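Local coordinates for protein NS2 (Infectious salmon anemia virus, PDB 5WCO) that probably serves as the viral matrix protein, polymerising into a layer that associates with the membrane of the virion, at residues E36-K40 with P41-I45; L93-G96 with M97-R100; A101-T104 with L105-M109; L120-D123 with H124-W128; C204-E207 with K208-L212. All coordinates share one frame; numbering follows the deposited sequence.

Contact 1 (E36-K40 with P41-I45); sequences EANPK and PRELI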
# COMPACT_ATOMS: atom_id res chain seq x y z
N GLU A 36 0.16 -6.68 8.58
CA GLU A 36 -0.52 -7.90 9.03
C GLU A 36 0.42 -9.08 9.02
O GLU A 36 0.05 -10.21 9.39
CB GLU A 36 -1.73 -8.18 8.13
CG GLU A 36 -2.56 -6.92 7.91
CD GLU A 36 -3.73 -7.11 6.96
OE1 GLU A 36 -3.73 -8.10 6.18
OE2 GLU A 36 -4.64 -6.24 7.00
N ALA A 37 1.65 -8.82 8.61
CA ALA A 37 2.65 -9.86 8.50
C ALA A 37 3.48 -9.89 9.74
O ALA A 37 3.67 -8.85 10.39
CB ALA A 37 3.54 -9.63 7.30
N ASN A 38 3.99 -11.07 10.06
CA ASN A 38 5.06 -11.21 11.04
C ASN A 38 6.30 -10.43 10.54
O ASN A 38 6.73 -10.61 9.39
CB ASN A 38 5.36 -12.69 11.23
CG ASN A 38 6.35 -12.94 12.35
OD1 ASN A 38 7.54 -13.17 12.12
ND2 ASN A 38 5.85 -12.88 13.59
N PRO A 39 6.90 -9.58 11.38
CA PRO A 39 7.91 -8.62 10.94
C PRO A 39 9.20 -9.23 10.37
O PRO A 39 10.04 -8.48 9.87
CB PRO A 39 8.26 -7.87 12.22
CG PRO A 39 8.05 -8.86 13.28
CD PRO A 39 6.81 -9.62 12.85
N LYS A 40 9.37 -10.54 10.44
CA LYS A 40 10.61 -11.13 9.94
C LYS A 40 10.63 -11.16 8.42
O LYS A 40 9.57 -11.33 7.78
CB LYS A 40 10.88 -12.52 10.54
CG LYS A 40 11.73 -12.49 11.80
CD LYS A 40 11.76 -13.87 12.46
CE LYS A 40 10.40 -14.26 13.04
NZ LYS A 40 10.36 -15.64 13.63
N PRO A 41 11.83 -10.97 7.83
CA PRO A 41 12.08 -10.86 6.39
C PRO A 41 11.39 -11.93 5.54
O PRO A 41 10.64 -11.57 4.61
CB PRO A 41 13.60 -10.95 6.29
CG PRO A 41 14.06 -10.24 7.56
CD PRO A 41 13.04 -10.63 8.62
N ARG A 42 11.62 -13.21 5.85
CA ARG A 42 10.97 -14.31 5.11
C ARG A 42 9.46 -14.34 5.33
O ARG A 42 8.70 -14.70 4.42
CB ARG A 42 11.57 -15.68 5.47
CG ARG A 42 13.07 -15.81 5.20
CD ARG A 42 13.67 -17.09 5.77
NE ARG A 42 15.13 -17.11 5.60
CZ ARG A 42 15.75 -17.57 4.51
NH1 ARG A 42 15.04 -18.07 3.50
NH2 ARG A 42 17.08 -17.54 4.45
N GLU A 43 9.03 -13.98 6.53
CA GLU A 43 7.59 -14.02 6.83
C GLU A 43 6.84 -12.99 6.00
O GLU A 43 5.78 -13.29 5.43
CB GLU A 43 7.31 -13.86 8.33
CG GLU A 43 7.59 -15.13 9.12
CD GLU A 43 6.87 -16.36 8.54
OE1 GLU A 43 5.69 -16.24 8.11
OE2 GLU A 43 7.48 -17.45 8.53
N LEU A 44 7.41 -11.79 5.92
CA LEU A 44 6.91 -10.77 5.00
C LEU A 44 6.79 -11.31 3.58
O LEU A 44 5.79 -11.08 2.92
CB LEU A 44 7.82 -9.57 4.99
CG LEU A 44 7.93 -8.85 6.31
CD1 LEU A 44 9.08 -7.84 6.27
CD2 LEU A 44 6.61 -8.18 6.59
N ILE A 45 7.81 -12.03 3.11
CA ILE A 45 7.76 -12.57 1.75
C ILE A 45 6.67 -13.64 1.61
O ILE A 45 5.87 -13.60 0.67
CB ILE A 45 9.14 -13.14 1.24
CG1 ILE A 45 10.29 -12.16 1.53
CG2 ILE A 45 9.07 -13.43 -0.25
CD1 ILE A 45 10.21 -10.85 0.74
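L44 packs back against the stretch that leads into its own helix, and its side chain is easily followed outward. CB lies near the backbone O of K40. With CG set anti to the carbonyl carbon (chi1 -63°), the chain runs on beside that same oxygen, L44 CG standing 3.3 Å from K40 O. The branch then divides. L44 CD1 takes up a place 3.8 Å from the carbonyl O of P39, while CD2 reaches further back and meets a methyl group, L44 CD2 to A37 CB being 3.5 Å. S24 and Q28 of helix 23-30 also touch the buried leucine. All this happens at the start of an alpha-helix, 41-50, with K40 as the N-cap residue and P41 in the first turn, where a proline is easily accommodated because first-turn amides have no carbonyl of their helix to bond to. The first i to i+4 bond is made here, L44 N to K40 O at 2.9 Å and nearly straight (171°). Alongside, the aliphatic part of E43 faces N38: E43 CB is 3.5 Å from N38 O, and E43 CG is 3.6 Å from N38 OD1. The amide and carboxylate planes are turned 76° apart, and the carboxylate itself leads away to a salt bridge with R46. The loop before the helix is held as well, S24 OG of helix 23-30 being hydrogen-bonded to P39 O.

Contact 2 (L93-G96 with M97-R100); sequences LVNG and MISR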
# COMPACT_ATOMS: atom_id res chain seq x y z
N LEU A 93 18.73 -2.25 -14.14
CA LEU A 93 17.63 -2.35 -13.21
C LEU A 93 16.39 -1.58 -13.66
O LEU A 93 15.31 -2.15 -13.70
CB LEU A 93 18.03 -1.90 -11.81
CG LEU A 93 16.85 -1.99 -10.84
CD1 LEU A 93 16.58 -3.46 -10.44
CD2 LEU A 93 17.11 -1.12 -9.64
N VAL A 94 16.55 -0.31 -14.00
CA VAL A 94 15.41 0.51 -14.39
C VAL A 94 14.79 0.08 -15.73
O VAL A 94 13.58 0.15 -15.90
CB VAL A 94 15.78 2.01 -14.41
CG1 VAL A 94 14.73 2.84 -15.18
CG2 VAL A 94 15.92 2.53 -13.00
N ASN A 95 15.61 -0.39 -16.68
CA ASN A 95 15.07 -0.83 -17.96
C ASN A 95 14.47 -2.22 -17.84
O ASN A 95 13.48 -2.52 -18.49
CB ASN A 95 16.13 -0.77 -19.07
CG ASN A 95 16.63 0.64 -19.32
OD1 ASN A 95 15.86 1.61 -19.27
ND2 ASN A 95 17.94 0.78 -19.58
N GLY A 96 15.08 -3.07 -17.02
CA GLY A 96 14.56 -4.40 -16.81
C GLY A 96 13.19 -4.36 -16.15
O GLY A 96 12.37 -5.24 -16.37
N MET A 97 12.93 -3.33 -15.37
CA MET A 97 11.65 -3.14 -14.72
C MET A 97 10.55 -2.60 -15.66
O MET A 97 9.43 -2.35 -15.22
CB MET A 97 11.80 -2.24 -13.47
CG MET A 97 12.34 -3.00 -12.27
SD MET A 97 12.58 -1.97 -10.82
CE MET A 97 10.88 -1.67 -10.24
N ILE A 98 10.85 -2.44 -16.95
CA ILE A 98 9.78 -2.07 -17.88
C ILE A 98 8.81 -3.23 -18.20
O ILE A 98 7.58 -3.11 -18.03
CB ILE A 98 10.34 -1.49 -19.18
CG1 ILE A 98 11.19 -0.26 -18.86
CG2 ILE A 98 9.22 -1.11 -20.13
CD1 ILE A 98 11.77 0.39 -20.06
N SER A 99 9.36 -4.36 -18.64
CA SER A 99 8.56 -5.49 -19.08
C SER A 99 9.01 -6.78 -18.43
O SER A 99 8.37 -7.83 -18.60
CB SER A 99 8.65 -5.66 -20.60
OG SER A 99 8.17 -4.50 -21.26
N ARG A 100 10.12 -6.71 -17.69
CA ARG A 100 10.69 -7.90 -17.08
C ARG A 100 11.03 -7.67 -15.61
O ARG A 100 12.02 -8.20 -15.11
CB ARG A 100 11.94 -8.36 -17.85
CG ARG A 100 11.91 -8.11 -19.36
CD ARG A 100 12.66 -6.79 -19.76
NE ARG A 100 14.13 -6.93 -19.64
CZ ARG A 100 15.03 -6.05 -20.09
NH1 ARG A 100 16.32 -6.29 -19.91
NH2 ARG A 100 14.64 -4.94 -20.71
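R100 folds back onto G96 because its chain bends twice, at chi2 (97°) and again at chi3 (72°), which lays the guanidinium over the preceding turn. This is the C-terminal end of helix 90-99, where the helix is only weakly bonded and R100 already serves as N-cap for helix 101-110. CA of G96 sits over the centre of one guanidinium face, with R100 CZ to G96 CA at 3.7 Å. NH2 of R100 also comes within 3.5 Å of N95 O, but it approaches obliquely and the angle is too poor for a hydrogen bond. M97 lies along the preceding turn beside L93: its CG lies anti to the carbonyl carbon and passes L93 O, and the sulfur ends beside the leucine, M97 SD to L93 CG 4.3 Å. Residues of helix 115-131 receive both side chains, H124 and I125 touching L93 and W128 touching M97. The backbone records the change of pitch. M97 N still bonds to L93 O in the i to i+4 manner, at 3.1 Å, whereas I98 N bonds only three residues back, to N95 O at 3.0 Å, and does so from above the carbonyl plane (63° out of it). The extended side chain of I98 runs past the same carbonyl, its CG1 3.2 Å from N95 O.

Contact 3 (A101-T104 with L105-M109); sequences ATMT and LYCVM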
# COMPACT_ATOMS: atom_id res chain seq x y z
N ALA A 101 10.22 -6.88 -14.92
CA ALA A 101 10.54 -6.50 -13.55
C ALA A 101 10.91 -7.67 -12.62
O ALA A 101 11.97 -7.66 -11.98
CB ALA A 101 9.42 -5.66 -12.96
N THR A 102 10.06 -8.69 -12.59
CA THR A 102 10.27 -9.82 -11.69
C THR A 102 11.61 -10.48 -11.93
O THR A 102 12.35 -10.73 -10.98
CB THR A 102 9.17 -10.89 -11.80
OG1 THR A 102 8.69 -10.95 -13.15
CG2 THR A 102 8.03 -10.56 -10.91
N MET A 103 11.91 -10.78 -13.19
CA MET A 103 13.19 -11.42 -13.48
C MET A 103 14.38 -10.53 -13.10
O MET A 103 15.35 -11.00 -12.48
CB MET A 103 13.28 -11.88 -14.94
CG MET A 103 14.60 -12.61 -15.27
SD MET A 103 14.98 -14.04 -14.22
CE MET A 103 14.33 -15.36 -15.25
N THR A 104 14.31 -9.25 -13.43
CA THR A 104 15.43 -8.39 -13.08
C THR A 104 15.59 -8.28 -11.56
O THR A 104 16.72 -8.27 -11.05
CB THR A 104 15.38 -7.01 -13.78
OG1 THR A 104 14.39 -6.20 -13.15
CG2 THR A 104 14.98 -7.20 -15.20
N LEU A 105 14.46 -8.21 -10.84
CA LEU A 105 14.51 -8.03 -9.39
C LEU A 105 15.05 -9.29 -8.74
O LEU A 105 15.87 -9.24 -7.82
CB LEU A 105 13.13 -7.65 -8.80
CG LEU A 105 12.67 -6.27 -9.26
CD1 LEU A 105 11.21 -6.11 -9.07
CD2 LEU A 105 13.45 -5.11 -8.59
N TYR A 106 14.59 -10.41 -9.26
CA TYR A 106 15.04 -11.71 -8.79
C TYR A 106 16.54 -11.84 -9.03
O TYR A 106 17.26 -12.41 -8.21
CB TYR A 106 14.32 -12.79 -9.55
CG TYR A 106 14.70 -14.17 -9.14
CD1 TYR A 106 14.16 -14.74 -8.00
CD2 TYR A 106 15.58 -14.93 -9.91
CE1 TYR A 106 14.48 -16.02 -7.61
CE2 TYR A 106 15.92 -16.23 -9.53
CZ TYR A 106 15.36 -16.77 -8.38
OH TYR A 106 15.67 -18.04 -7.98
N CYS A 107 17.00 -11.33 -10.17
CA CYS A 107 18.43 -11.41 -10.46
C CYS A 107 19.27 -10.51 -9.56
O CYS A 107 20.37 -10.91 -9.15
CB CYS A 107 18.71 -11.19 -11.94
SG CYS A 107 18.27 -12.68 -12.90
N VAL A 108 18.73 -9.35 -9.19
CA VAL A 108 19.36 -8.53 -8.15
C VAL A 108 19.55 -9.31 -6.85
O VAL A 108 20.65 -9.40 -6.35
CB VAL A 108 18.60 -7.23 -7.87
CG1 VAL A 108 19.31 -6.44 -6.76
CG2 VAL A 108 18.49 -6.40 -9.14
N MET A 109 18.49 -9.90 -6.31
CA MET A 109 18.60 -10.71 -5.09
C MET A 109 19.65 -11.80 -5.16
O MET A 109 20.42 -12.01 -4.23
CB MET A 109 17.27 -11.39 -4.78
CG MET A 109 16.30 -10.53 -3.98
SD MET A 109 14.83 -11.50 -3.60
CE MET A 109 13.86 -11.33 -5.11
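The ring of Y106 is met from M103, whose sulfur comes in obliquely, M103 SD to Y106 CD2 being 4.4 Å. T74, in a loop, also touches the tyrosine. The same sulfur has a second neighbour one turn on, C107 SG at 3.8 Å from M103 SD. It reaches there because the methionine chain leaves the helix with CG anti to the backbone N (chi1 -178°) and then bends at chi2 and chi3. Around the helix from these groups, the carbonyl of A101 accepts two hydrogen bonds. L105 N comes nearly end-on to A101 O at 2.8 Å, and T104 OG1 donates to A101 O at 3.1 Å, the hydroxyl arriving from the flank of the carbonyl (C=O...O angle 119°). The threonine thus returns its hydroxyl to its own helix, satisfying a polar group in a buried place. L105 lies along the same carbonyl, and its CD1 is 4.3 Å from A101 CB. These residues make up nearly the whole of helix 101-110. Helix 90-99 covers T104, L105 and V108 through L93 and M97, while helix 55-66 touches A101 and T102 through E56, P55 and Y59.

Contact 4 (L120-D123 with H124-W128); sequences LMRD and HIRNW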
# COMPACT_ATOMS: atom_id res chain seq x y z
N LEU A 120 22.21 3.11 -4.62
CA LEU A 120 21.39 3.75 -5.66
C LEU A 120 20.19 2.87 -6.01
O LEU A 120 19.09 3.36 -6.32
CB LEU A 120 22.23 4.03 -6.92
CG LEU A 120 23.22 5.21 -6.83
CD1 LEU A 120 24.19 5.18 -7.99
CD2 LEU A 120 22.50 6.55 -6.79
N MET A 121 20.44 1.57 -5.99
CA MET A 121 19.43 0.59 -6.31
C MET A 121 18.45 0.54 -5.16
O MET A 121 17.25 0.48 -5.36
CB MET A 121 20.05 -0.78 -6.58
CG MET A 121 20.75 -0.89 -7.93
SD MET A 121 21.09 -2.63 -8.31
CE MET A 121 22.00 -2.49 -9.84
N ARG A 122 18.99 0.60 -3.94
CA ARG A 122 18.18 0.60 -2.73
C ARG A 122 17.18 1.77 -2.75
O ARG A 122 15.95 1.58 -2.68
CB ARG A 122 19.11 0.66 -1.50
CG ARG A 122 18.40 0.75 -0.15
CD ARG A 122 19.38 0.92 1.00
NE ARG A 122 20.16 -0.29 1.26
CZ ARG A 122 21.49 -0.37 1.14
NH1 ARG A 122 22.21 0.69 0.75
NH2 ARG A 122 22.10 -1.52 1.41
N ASP A 123 17.71 2.99 -2.87
CA ASP A 123 16.88 4.18 -2.94
C ASP A 123 15.93 4.14 -4.13
O ASP A 123 14.82 4.65 -4.05
CB ASP A 123 17.75 5.43 -2.99
CG ASP A 123 18.65 5.55 -1.79
OD1 ASP A 123 18.27 5.05 -0.70
OD2 ASP A 123 19.75 6.15 -1.93
N HIS A 124 16.34 3.52 -5.23
CA HIS A 124 15.41 3.38 -6.35
C HIS A 124 14.19 2.52 -5.99
O HIS A 124 13.05 2.94 -6.19
CB HIS A 124 16.07 2.78 -7.59
CG HIS A 124 15.16 2.76 -8.77
ND1 HIS A 124 14.82 3.89 -9.47
CD2 HIS A 124 14.49 1.74 -9.36
CE1 HIS A 124 13.98 3.58 -10.44
NE2 HIS A 124 13.77 2.28 -10.40
N ILE A 125 14.46 1.32 -5.47
CA ILE A 125 13.42 0.35 -5.15
C ILE A 125 12.49 0.88 -4.06
O ILE A 125 11.27 0.80 -4.18
CB ILE A 125 14.02 -1.00 -4.68
CG1 ILE A 125 14.94 -1.58 -5.76
CG2 ILE A 125 12.90 -1.95 -4.29
CD1 ILE A 125 14.23 -1.92 -7.07
N ARG A 126 13.10 1.45 -3.02
CA ARG A 126 12.36 2.06 -1.91
C ARG A 126 11.43 3.14 -2.44
O ARG A 126 10.23 3.14 -2.16
CB ARG A 126 13.33 2.64 -0.90
CG ARG A 126 12.72 3.54 0.14
CD ARG A 126 13.31 3.23 1.51
NE ARG A 126 14.75 3.02 1.44
CZ ARG A 126 15.45 2.35 2.35
NH1 ARG A 126 14.83 1.83 3.40
NH2 ARG A 126 16.77 2.22 2.19
N ASN A 127 11.99 4.03 -3.25
CA ASN A 127 11.21 5.09 -3.87
C ASN A 127 10.11 4.53 -4.77
O ASN A 127 8.98 5.05 -4.82
CB ASN A 127 12.13 6.08 -4.59
CG ASN A 127 11.49 6.68 -5.81
OD1 ASN A 127 10.64 7.59 -5.71
ND2 ASN A 127 11.89 6.19 -7.00
N TRP A 128 10.43 3.44 -5.47
CA TRP A 128 9.47 2.81 -6.36
C TRP A 128 8.30 2.23 -5.55
O TRP A 128 7.13 2.44 -5.88
CB TRP A 128 10.14 1.71 -7.19
CG TRP A 128 9.21 1.06 -8.14
CD1 TRP A 128 8.89 1.50 -9.38
CD2 TRP A 128 8.46 -0.13 -7.93
NE1 TRP A 128 7.98 0.65 -9.96
CE2 TRP A 128 7.70 -0.36 -9.09
CE3 TRP A 128 8.35 -1.03 -6.86
CZ2 TRP A 128 6.86 -1.46 -9.23
CZ3 TRP A 128 7.50 -2.12 -6.99
CH2 TRP A 128 6.77 -2.33 -8.17
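R122 and R126, one turn apart, make an i to i+4 side-chain contact along helix 115-131, at the boundary between the surface and the helical core. The two arginines lie side by side and point the same way. NH2 of R126 comes edge-on to the aliphatic part of R122, with R126 NH2 to R122 CD at 3.1 Å. Their guanidinium planes are 42° apart, and R122 NE stays 4.3 Å from R126 NH2. Such closeness of like charges is probably eased by other partners. D123 OD1 lies near the plane of the R126 guanidinium, 4.3 Å from R126 NH2, which is too long for a salt bridge; R126 NH1 instead forms one with E23, and its guanidinium makes a cation-pi contact with W26. R122 NH2 is hydrogen-bonded to L67 O. Both chains leave the helix with CG anti to the backbone N, that of R122 at chi1 176°, and this sends them out in parallel. Below them the backbone is regular: R126 N bonds to R122 O at 2.9 Å, and I125 N bonds to M121 O at the same 2.9 Å. Away from the arginines, H124 touches L90 and V94 of helix 90-99, and I125 meets A60 and V63 of helix 55-66. With D123 and N127 exposed and M121 and I125 buried, this is the pattern of an amphipathic helix in an all-helical domain.

Contact 5 (C204-E207 with K208-L212); sequences CSTE and KMVLL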
# COMPACT_ATOMS: atom_id res chain seq x y z
N CYS A 204 -13.05 19.86 15.82
CA CYS A 204 -12.90 18.48 15.34
C CYS A 204 -11.54 18.31 14.63
O CYS A 204 -11.38 17.44 13.78
CB CYS A 204 -14.03 18.11 14.39
SG CYS A 204 -15.61 17.77 15.16
N SER A 205 -10.58 19.16 15.00
CA SER A 205 -9.23 19.15 14.43
C SER A 205 -8.57 17.77 14.27
O SER A 205 -8.18 17.39 13.16
CB SER A 205 -8.31 20.07 15.23
OG SER A 205 -8.46 21.42 14.81
N THR A 206 -8.43 17.02 15.37
CA THR A 206 -7.82 15.69 15.29
C THR A 206 -8.71 14.75 14.48
O THR A 206 -8.24 14.07 13.56
CB THR A 206 -7.55 15.05 16.68
OG1 THR A 206 -7.11 16.04 17.61
CG2 THR A 206 -6.50 13.93 16.56
N GLU A 207 -10.00 14.72 14.83
CA GLU A 207 -11.00 13.89 14.17
C GLU A 207 -11.02 14.10 12.65
O GLU A 207 -11.28 13.17 11.89
CB GLU A 207 -12.40 14.16 14.73
CG GLU A 207 -12.59 13.85 16.22
CD GLU A 207 -12.24 15.03 17.12
OE1 GLU A 207 -11.33 15.82 16.78
OE2 GLU A 207 -12.88 15.15 18.19
N LYS A 208 -10.75 15.33 12.22
CA LYS A 208 -10.70 15.64 10.79
C LYS A 208 -9.57 14.89 10.09
O LYS A 208 -9.83 14.07 9.22
CB LYS A 208 -10.61 17.15 10.53
CG LYS A 208 -11.97 17.83 10.33
CD LYS A 208 -11.86 19.13 9.52
CE LYS A 208 -11.47 20.32 10.40
NZ LYS A 208 -11.44 21.60 9.63
N MET A 209 -8.33 15.16 10.50
CA MET A 209 -7.14 14.58 9.86
C MET A 209 -6.99 13.05 10.03
O MET A 209 -6.19 12.42 9.33
CB MET A 209 -5.86 15.32 10.30
CG MET A 209 -5.53 15.25 11.80
SD MET A 209 -3.93 16.01 12.22
CE MET A 209 -2.85 15.29 10.99
N VAL A 210 -7.77 12.47 10.96
CA VAL A 210 -7.91 11.02 11.05
C VAL A 210 -8.82 10.52 9.92
O VAL A 210 -8.45 9.63 9.15
CB VAL A 210 -8.50 10.57 12.41
CG1 VAL A 210 -8.91 9.11 12.38
CG2 VAL A 210 -7.50 10.81 13.53
N LEU A 211 -10.01 11.10 9.83
CA LEU A 211 -10.96 10.74 8.78
C LEU A 211 -10.37 10.96 7.39
O LEU A 211 -10.53 10.12 6.50
CB LEU A 211 -12.24 11.56 8.92
CG LEU A 211 -13.09 11.22 10.13
CD1 LEU A 211 -14.03 12.37 10.42
CD2 LEU A 211 -13.85 9.92 9.87
N LEU A 212 -9.70 12.10 7.23
CA LEU A 212 -9.02 12.44 5.99
C LEU A 212 -7.79 11.56 5.73
O LEU A 212 -7.28 11.51 4.62
CB LEU A 212 -8.65 13.93 5.97
CG LEU A 212 -9.81 14.90 6.23
CD1 LEU A 212 -9.35 16.37 6.19
CD2 LEU A 212 -10.96 14.67 5.26
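K208 meets C204 across the first turn of helix 205-215, where C204 is the N-cap. K208 N bonds to C204 O at 2.7 Å, and the lysine CG lies beside the same carbonyl, K208 CG to C204 O 3.5 Å. The next rung is slack, since M209 N to S205 O, at 3.5 Å, is only a weak hydrogen bond; V210 N to T206 O (3.1 Å) and L211 N to E207 O (3.2 Å) then continue the i to i+4 pattern. M209 starts with CG between the backbone N and the carbonyl carbon (chi1 63°), an uncommon choice in a helix, and this sets M209 CG 3.4 Å from T206 O. A shell further out, the capping turn is tied to the chain just before it: S205 OG is hydrogen-bonded to A202 O, and the bent lysine carries its NZ to weak hydrogen bonds with L200 O and H198 O. L211 and L212 touch helix 183-198, both of them through V197, so the helix rests on its predecessor along that side. Toward solvent the side chains barely meet, the methyl groups V210 CG2 and T206 CG2 being 4.5 Å apart.

In the fold
Contacts 1 to 5 follow one another along the chain, each within a single stretch at or in a helix. Contacts 2, 3 and 4 form one touching cluster from helices 90-99, 101-110 and 115-131: contact 2 runs straight into contact 3, their centres 9 Å apart, and L105 meets I125 where contact 3 touches contact 4. Contact 1, at the start of helix 41-50, lies about 20 Å, centre to centre, from contacts 3 and 4. Contact 5, on helix 205-215, stands apart, its centre about 40 Å from those of contacts 2 and 3 and across the chain's centre. This fits an elongated, all-helical matrix protein with two separate helical bodies.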